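Local coordinates for outer membrane associated protein (Francisella tularensis subsp. tularensis, PDB 6U83) that may act as an outer-membrane porin as a whole protein, this chain being its OmpA-like domain, which holds a D-alanine in a pocket, at residues A30-C35 with A47-N52; V58-K63 with A80-F85; S93-G98 with K137-G142. All blocks are in the same frame, centred on the assembly; numbering follows the deposited sequence.

Contact 1: A30-C35 with A47-N52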
# COMPACT_ATOMS: atom_id res chain seq x y z
N ALA A 30 -12.31 -0.56 -9.41
CA ALA A 30 -13.23 0.50 -8.99
C ALA A 30 -12.55 1.53 -8.11
O ALA A 30 -11.92 1.19 -7.10
CB ALA A 30 -14.42 -0.11 -8.25
N GLY A 31 -12.70 2.80 -8.47
CA GLY A 31 -12.20 3.88 -7.65
C GLY A 31 -10.70 4.08 -7.68
O GLY A 31 -10.19 4.89 -6.91
N ILE A 32 -9.99 3.38 -8.57
CA ILE A 32 -8.53 3.44 -8.64
C ILE A 32 -8.13 3.96 -10.01
O ILE A 32 -8.63 3.47 -11.03
CB ILE A 32 -7.92 2.06 -8.38
CG1 ILE A 32 -8.47 1.47 -7.08
CG2 ILE A 32 -6.44 2.18 -8.33
CD1 ILE A 32 -8.19 -0.03 -6.89
N LYS A 33 -7.22 4.92 -10.04
CA LYS A 33 -6.77 5.52 -11.29
C LYS A 33 -5.38 5.02 -11.64
O LYS A 33 -4.66 4.50 -10.79
CB LYS A 33 -6.77 7.05 -11.19
CG LYS A 33 -8.02 7.62 -10.51
CD LYS A 33 -9.31 7.11 -11.17
CE LYS A 33 -10.51 7.99 -10.84
NZ LYS A 33 -11.23 8.38 -12.09
N GLN A 34 -5.01 5.18 -12.91
CA GLN A 34 -3.72 4.68 -13.37
C GLN A 34 -2.58 5.45 -12.71
O GLN A 34 -2.66 6.66 -12.52
CB GLN A 34 -3.62 4.79 -14.88
CG GLN A 34 -2.31 4.27 -15.45
CD GLN A 34 -2.21 4.48 -16.95
OE1 GLN A 34 -1.97 5.59 -17.41
NE2 GLN A 34 -2.41 3.41 -17.71
N CYS A 35 -1.51 4.73 -12.35
CA CYS A 35 -0.37 5.36 -11.68
C CYS A 35 0.31 6.37 -12.60
O CYS A 35 0.59 6.08 -13.76
CB CYS A 35 0.65 4.31 -11.23
SG CYS A 35 0.12 3.12 -9.97
N ALA A 47 -3.71 4.83 -3.95
CA ALA A 47 -3.83 3.52 -4.56
C ALA A 47 -4.01 3.73 -6.06
O ALA A 47 -4.89 4.48 -6.47
CB ALA A 47 -5.00 2.72 -3.97
N CYS A 48 -3.17 3.09 -6.87
CA CYS A 48 -3.24 3.27 -8.31
C CYS A 48 -2.94 1.94 -9.00
O CYS A 48 -2.53 0.96 -8.37
CB CYS A 48 -2.31 4.41 -8.76
SG CYS A 48 -0.55 4.23 -8.36
N TYR A 49 -3.20 1.88 -10.32
CA TYR A 49 -3.02 0.65 -11.09
C TYR A 49 -2.08 0.86 -12.27
O TYR A 49 -1.99 1.96 -12.83
CB TYR A 49 -4.38 0.08 -11.62
CG TYR A 49 -5.05 0.92 -12.70
CD1 TYR A 49 -4.65 0.85 -14.03
CD2 TYR A 49 -6.10 1.78 -12.39
CE1 TYR A 49 -5.25 1.62 -15.00
CE2 TYR A 49 -6.71 2.55 -13.36
CZ TYR A 49 -6.29 2.47 -14.66
OH TYR A 49 -6.89 3.23 -15.63
N THR A 50 -1.39 -0.21 -12.67
CA THR A 50 -0.76 -0.29 -13.99
C THR A 50 -1.28 -1.52 -14.70
O THR A 50 -1.68 -2.51 -14.07
CB THR A 50 0.77 -0.35 -13.94
OG1 THR A 50 1.16 -1.67 -13.54
CG2 THR A 50 1.32 0.66 -12.96
N ILE A 51 -1.26 -1.47 -16.02
CA ILE A 51 -1.65 -2.60 -16.85
C ILE A 51 -0.41 -3.08 -17.58
O ILE A 51 0.41 -2.28 -18.05
CB ILE A 51 -2.77 -2.23 -17.84
CG1 ILE A 51 -3.98 -1.69 -17.08
CG2 ILE A 51 -3.16 -3.43 -18.67
CD1 ILE A 51 -4.92 -0.89 -17.99
N ASN A 52 -0.24 -4.41 -17.64
CA ASN A 52 0.84 -5.06 -18.37
C ASN A 52 0.17 -6.20 -19.12
O ASN A 52 -0.13 -7.25 -18.54
CB ASN A 52 1.94 -5.54 -17.43
CG ASN A 52 2.67 -4.40 -16.76
OD1 ASN A 52 3.53 -3.75 -17.37
ND2 ASN A 52 2.33 -4.13 -15.49
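Y49, C35 and I32 carry most of the contact where the short segment 30-35 runs up against strand 46-52. The Y49 ring is covered on one face by Q34, whose CA stands 3.5 Å above the ring plane over its centre; Q34 CB adds a CH-pi contact on the same face, 3.9 Å from the Y49 centroid. CG of Y49 sits between the backbone N and the carbonyl carbon (chi1 69°), the crowded position. On the backbone, Y49 takes both bonds: Y49 N donates to K33 O at 3.0 Å, and C35 N donates to Y49 O at 2.9 Å, the straighter of the two at 163°.

C35 is also joined covalently to C48, with SG to SG 2.1 Å and a torsion of 91° about the S-S bond, close to the relaxed value for a disulfide. C48 CB rests against K33 O. I32 contributes at two points: its carbonyl O reaches the Y49 ring edge at CE2, and its CG2 lies on the backbone of strand 46-52, 3.4 Å from C48 CA. Strand 55-63 flanks the contact, Y59 touching both C35 and T50. Residues 33-34 thus form a short, weakly bonded parallel strand, paired through Q34 and Y49, with the C35-C48 disulfide tying the chain directly after it to the sheet of the OmpA-like domain.

Contact 2: V58-K63 with A80-F85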
# COMPACT_ATOMS: atom_id res chain seq x y z
N VAL A 58 -2.38 -3.40 -8.83
CA VAL A 58 -2.80 -2.27 -8.01
C VAL A 58 -1.76 -2.08 -6.92
O VAL A 58 -1.33 -3.05 -6.28
CB VAL A 58 -4.21 -2.48 -7.42
CG1 VAL A 58 -4.60 -1.29 -6.56
CG2 VAL A 58 -5.22 -2.65 -8.54
N TYR A 59 -1.34 -0.85 -6.73
CA TYR A 59 -0.41 -0.49 -5.67
C TYR A 59 -1.12 0.32 -4.60
O TYR A 59 -2.10 1.02 -4.88
CB TYR A 59 0.76 0.33 -6.21
CG TYR A 59 1.55 -0.40 -7.23
CD1 TYR A 59 1.17 -0.40 -8.57
CD2 TYR A 59 2.69 -1.09 -6.87
CE1 TYR A 59 1.90 -1.08 -9.51
CE2 TYR A 59 3.43 -1.77 -7.81
CZ TYR A 59 3.04 -1.76 -9.13
OH TYR A 59 3.79 -2.45 -10.05
N LEU A 60 -0.61 0.21 -3.38
CA LEU A 60 -1.09 0.98 -2.24
C LEU A 60 0.11 1.62 -1.56
O LEU A 60 1.05 0.92 -1.18
CB LEU A 60 -1.84 0.09 -1.26
CG LEU A 60 -2.28 0.71 0.05
CD1 LEU A 60 -3.63 1.34 -0.12
CD2 LEU A 60 -2.31 -0.36 1.14
N ASP A 61 0.08 2.95 -1.43
CA ASP A 61 1.11 3.68 -0.70
C ASP A 61 0.39 4.58 0.30
O ASP A 61 -0.03 5.69 -0.04
CB ASP A 61 2.02 4.46 -1.65
CG ASP A 61 3.23 5.04 -0.94
OD1 ASP A 61 3.26 5.01 0.29
OD2 ASP A 61 4.17 5.51 -1.62
N THR A 62 0.23 4.09 1.52
CA THR A 62 -0.39 4.82 2.61
C THR A 62 0.69 5.50 3.44
O THR A 62 1.66 4.85 3.85
CB THR A 62 -1.21 3.87 3.48
OG1 THR A 62 -2.33 3.37 2.74
CG2 THR A 62 -1.70 4.57 4.72
N LYS A 63 0.53 6.80 3.68
CA LYS A 63 1.52 7.60 4.38
C LYS A 63 1.08 7.84 5.82
O LYS A 63 -0.11 7.77 6.15
CB LYS A 63 1.73 8.94 3.68
CG LYS A 63 2.06 8.80 2.21
CD LYS A 63 3.54 8.74 1.97
CE LYS A 63 3.79 7.99 0.69
NZ LYS A 63 5.22 8.03 0.31
N ALA A 80 -9.60 1.12 1.56
CA ALA A 80 -10.92 0.59 1.25
C ALA A 80 -11.04 0.20 -0.21
O ALA A 80 -11.60 -0.86 -0.53
CB ALA A 80 -11.99 1.63 1.60
N SER A 81 -10.53 1.04 -1.11
CA SER A 81 -10.57 0.70 -2.53
C SER A 81 -9.63 -0.45 -2.85
O SER A 81 -9.95 -1.31 -3.68
CB SER A 81 -10.20 1.91 -3.37
OG SER A 81 -11.25 2.86 -3.33
N PHE A 82 -8.47 -0.47 -2.21
CA PHE A 82 -7.55 -1.59 -2.34
C PHE A 82 -8.24 -2.90 -1.96
O PHE A 82 -8.15 -3.90 -2.69
CB PHE A 82 -6.34 -1.34 -1.45
CG PHE A 82 -5.19 -2.26 -1.71
CD1 PHE A 82 -4.49 -2.19 -2.89
CD2 PHE A 82 -4.79 -3.15 -0.75
CE1 PHE A 82 -3.43 -3.01 -3.12
CE2 PHE A 82 -3.73 -3.97 -0.97
CZ PHE A 82 -3.05 -3.90 -2.16
N VAL A 83 -8.94 -2.90 -0.83
CA VAL A 83 -9.61 -4.12 -0.36
C VAL A 83 -10.74 -4.51 -1.30
O VAL A 83 -10.94 -5.69 -1.59
CB VAL A 83 -10.10 -3.92 1.08
CG1 VAL A 83 -10.99 -5.07 1.51
CG2 VAL A 83 -8.92 -3.76 2.03
N ASN A 84 -11.49 -3.51 -1.79
CA ASN A 84 -12.59 -3.77 -2.72
C ASN A 84 -12.11 -4.50 -3.97
O ASN A 84 -12.83 -5.33 -4.53
CB ASN A 84 -13.26 -2.44 -3.10
CG ASN A 84 -14.77 -2.55 -3.21
OD1 ASN A 84 -15.49 -2.43 -2.21
ND2 ASN A 84 -15.27 -2.77 -4.43
N PHE A 85 -10.89 -4.20 -4.41
CA PHE A 85 -10.31 -4.90 -5.55
C PHE A 85 -9.92 -6.33 -5.18
O PHE A 85 -10.14 -7.27 -5.96
CB PHE A 85 -9.10 -4.11 -6.04
CG PHE A 85 -8.35 -4.76 -7.17
CD1 PHE A 85 -8.86 -4.77 -8.45
CD2 PHE A 85 -7.10 -5.30 -6.95
CE1 PHE A 85 -8.16 -5.34 -9.48
CE2 PHE A 85 -6.39 -5.88 -7.98
CZ PHE A 85 -6.92 -5.89 -9.25
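V58 packs on both F82 and F85 of helix 73-89, and L60, two residues on along strand 55-63, packs on F82, in the helix-on-sheet packing of the OmpA-like fold. The strand and helix segments run nearly antiparallel, at 154°, with their axes 9.3 Å apart; no hydrogen bond joins them, and the contact is apolar packing with CH-pi contacts. F82 is the main bump. Its CB points toward the strand, CG is anti to the backbone N (chi1 -168°), and the ring lies beside V58 and L60. L60 CB lies over one face of this F82 ring, 3.8 Å above its plane and offset toward the rim, while V58 CG1 meets the edge at CD1. The leucine crosses the phenylalanine at about a right angle, and L60 CD1 comes up against F82 CB. A164 and V166 of strand 161-172 and M128 of helix 110-130 also touch F82.

The second fit reverses the roles: a valine methyl is now the knob and an aromatic face the floor. F85, nearly one helical turn on, supplies that face. The two branches of V58 are divided between the rings, CG1 at F82 and CG2 over F85, with V58 CG2 3.6 Å from the F85 centroid and 17° off the ring normal.

Contact 3: S93-G98 with K137-G142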
# COMPACT_ATOMS: atom_id res chain seq x y z
N SER A 93 -3.86 -13.69 -1.18
CA SER A 93 -3.17 -13.12 -0.04
C SER A 93 -2.48 -11.82 -0.43
O SER A 93 -2.15 -11.61 -1.60
CB SER A 93 -2.12 -14.09 0.53
OG SER A 93 -0.82 -13.79 0.03
N VAL A 94 -2.26 -10.96 0.57
CA VAL A 94 -1.63 -9.66 0.38
C VAL A 94 -0.56 -9.48 1.44
O VAL A 94 -0.82 -9.66 2.63
CB VAL A 94 -2.64 -8.50 0.49
CG1 VAL A 94 -1.96 -7.19 0.14
CG2 VAL A 94 -3.82 -8.74 -0.41
N THR A 95 0.62 -9.06 1.02
CA THR A 95 1.69 -8.72 1.94
C THR A 95 1.69 -7.23 2.18
O THR A 95 1.80 -6.44 1.23
CB THR A 95 3.03 -9.18 1.39
OG1 THR A 95 3.00 -10.60 1.25
CG2 THR A 95 4.14 -8.79 2.35
N VAL A 96 1.57 -6.83 3.45
CA VAL A 96 1.50 -5.44 3.85
C VAL A 96 2.83 -5.07 4.49
O VAL A 96 3.18 -5.59 5.56
CB VAL A 96 0.33 -5.21 4.81
CG1 VAL A 96 0.32 -3.78 5.27
CG2 VAL A 96 -0.97 -5.55 4.12
N LYS A 97 3.58 -4.17 3.85
CA LYS A 97 4.94 -3.83 4.27
C LYS A 97 4.98 -2.42 4.86
O LYS A 97 4.57 -1.46 4.20
CB LYS A 97 5.90 -3.92 3.08
CG LYS A 97 5.92 -5.29 2.43
CD LYS A 97 6.75 -5.23 1.17
CE LYS A 97 6.93 -6.62 0.59
NZ LYS A 97 7.76 -6.59 -0.65
N GLY A 98 5.50 -2.30 6.07
CA GLY A 98 5.61 -1.04 6.76
C GLY A 98 7.03 -0.49 6.74
O GLY A 98 7.99 -1.24 6.80
N LYS A 137 -5.88 -14.00 4.96
CA LYS A 137 -5.38 -13.51 3.68
C LYS A 137 -4.34 -12.41 3.83
O LYS A 137 -3.99 -11.80 2.81
CB LYS A 137 -6.55 -12.99 2.83
CG LYS A 137 -7.65 -14.01 2.58
CD LYS A 137 -8.64 -13.51 1.53
CE LYS A 137 -9.84 -14.44 1.44
NZ LYS A 137 -9.45 -15.89 1.43
N ILE A 138 -3.82 -12.13 5.03
CA ILE A 138 -3.03 -10.93 5.26
C ILE A 138 -1.73 -11.27 5.96
O ILE A 138 -1.74 -11.91 7.02
CB ILE A 138 -3.80 -9.86 6.06
CG1 ILE A 138 -5.07 -9.44 5.33
CG2 ILE A 138 -2.94 -8.64 6.27
CD1 ILE A 138 -5.96 -8.55 6.15
N ILE A 139 -0.62 -10.82 5.39
CA ILE A 139 0.71 -11.00 5.94
C ILE A 139 1.34 -9.63 6.12
O ILE A 139 1.32 -8.81 5.20
CB ILE A 139 1.59 -11.86 5.02
CG1 ILE A 139 0.93 -13.21 4.75
CG2 ILE A 139 2.98 -12.02 5.63
CD1 ILE A 139 0.20 -13.28 3.42
N THR A 140 1.92 -9.40 7.30
CA THR A 140 2.52 -8.12 7.62
C THR A 140 4.02 -8.28 7.86
O THR A 140 4.47 -9.27 8.45
CB THR A 140 1.86 -7.48 8.85
OG1 THR A 140 2.11 -8.25 10.02
CG2 THR A 140 0.35 -7.39 8.65
N LYS A 141 4.78 -7.30 7.35
CA LYS A 141 6.22 -7.19 7.46
C LYS A 141 6.58 -5.75 7.78
O LYS A 141 6.00 -4.82 7.21
CB LYS A 141 6.92 -7.57 6.16
CG LYS A 141 7.03 -9.05 5.83
CD LYS A 141 7.83 -9.20 4.54
CE LYS A 141 8.53 -10.56 4.41
NZ LYS A 141 9.40 -10.62 3.18
N GLY A 142 7.52 -5.56 8.69
CA GLY A 142 8.11 -4.26 8.97
C GLY A 142 9.53 -4.22 8.45
O GLY A 142 10.21 -5.24 8.40
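V96 N meets I139 O at 2.7 Å, nearly along the C=O axis and with an N-H...O angle of 172°, in the middle of a parallel ladder between strands 94-98 and 138-142. Four more bonds complete it: V94 N to K137 O, I139 N to V94 O, K141 N to V96 O, and G98 N to K141 O at 2.8 Å. Among the CA-H...O contacts that accompany them are those from T95 CA to I139 O and from K97 CA to K141 O, each at 3.3 Å.

The two faces differ. On the face of V94, V96, I138 and T140, helices cover the side chains; V94 and V96 are buried, I138 and T140 less so. V96 CG2 and I138 CG2 come within 4.2 Å of each other, V96 also touches V124, and I138 meets A125 and M128, all three on helix 110-130. V94 instead reaches F82 and I86 of helix 73-89. The other face, with T95, K97, I139 and K141, is looser and more open to solvent. There I139 CD1 leans over S93, 3.6 Å from S93 OG. The lysines are extended, and K97 NZ stays 5.8 Å from K141 NZ; their like charges may repel one another mildly. Strands in parallel, joined through a helix packed against one face, make this the beta-alpha-beta unit of the OmpA-like domain.

How the contacts relate
All three contacts reach one mixed sheet and follow one another along the chain. Contacts 1 and 2, with centres 10 Å apart, meet along neighbouring strands: C48 O lies 2.7 Å from Y59 N, a probable hydrogen bond, and I32 CD1 packs on V58 CG1 at 3.8 Å. Contact 2 reaches contact 3 through helix 73-89, where F82 CE2 touches V94 CG1 at 3.8 Å; their centres are 12 Å apart. Contacts 1 and 3 do not touch, lying on opposite sides of the chain's centre with nearest atoms about 11 Å apart. G98 lies about 9 Å from the bound D-alanine, so contact 3 approaches the pocket without lining it; residues such as A100, S101 and N113 form it.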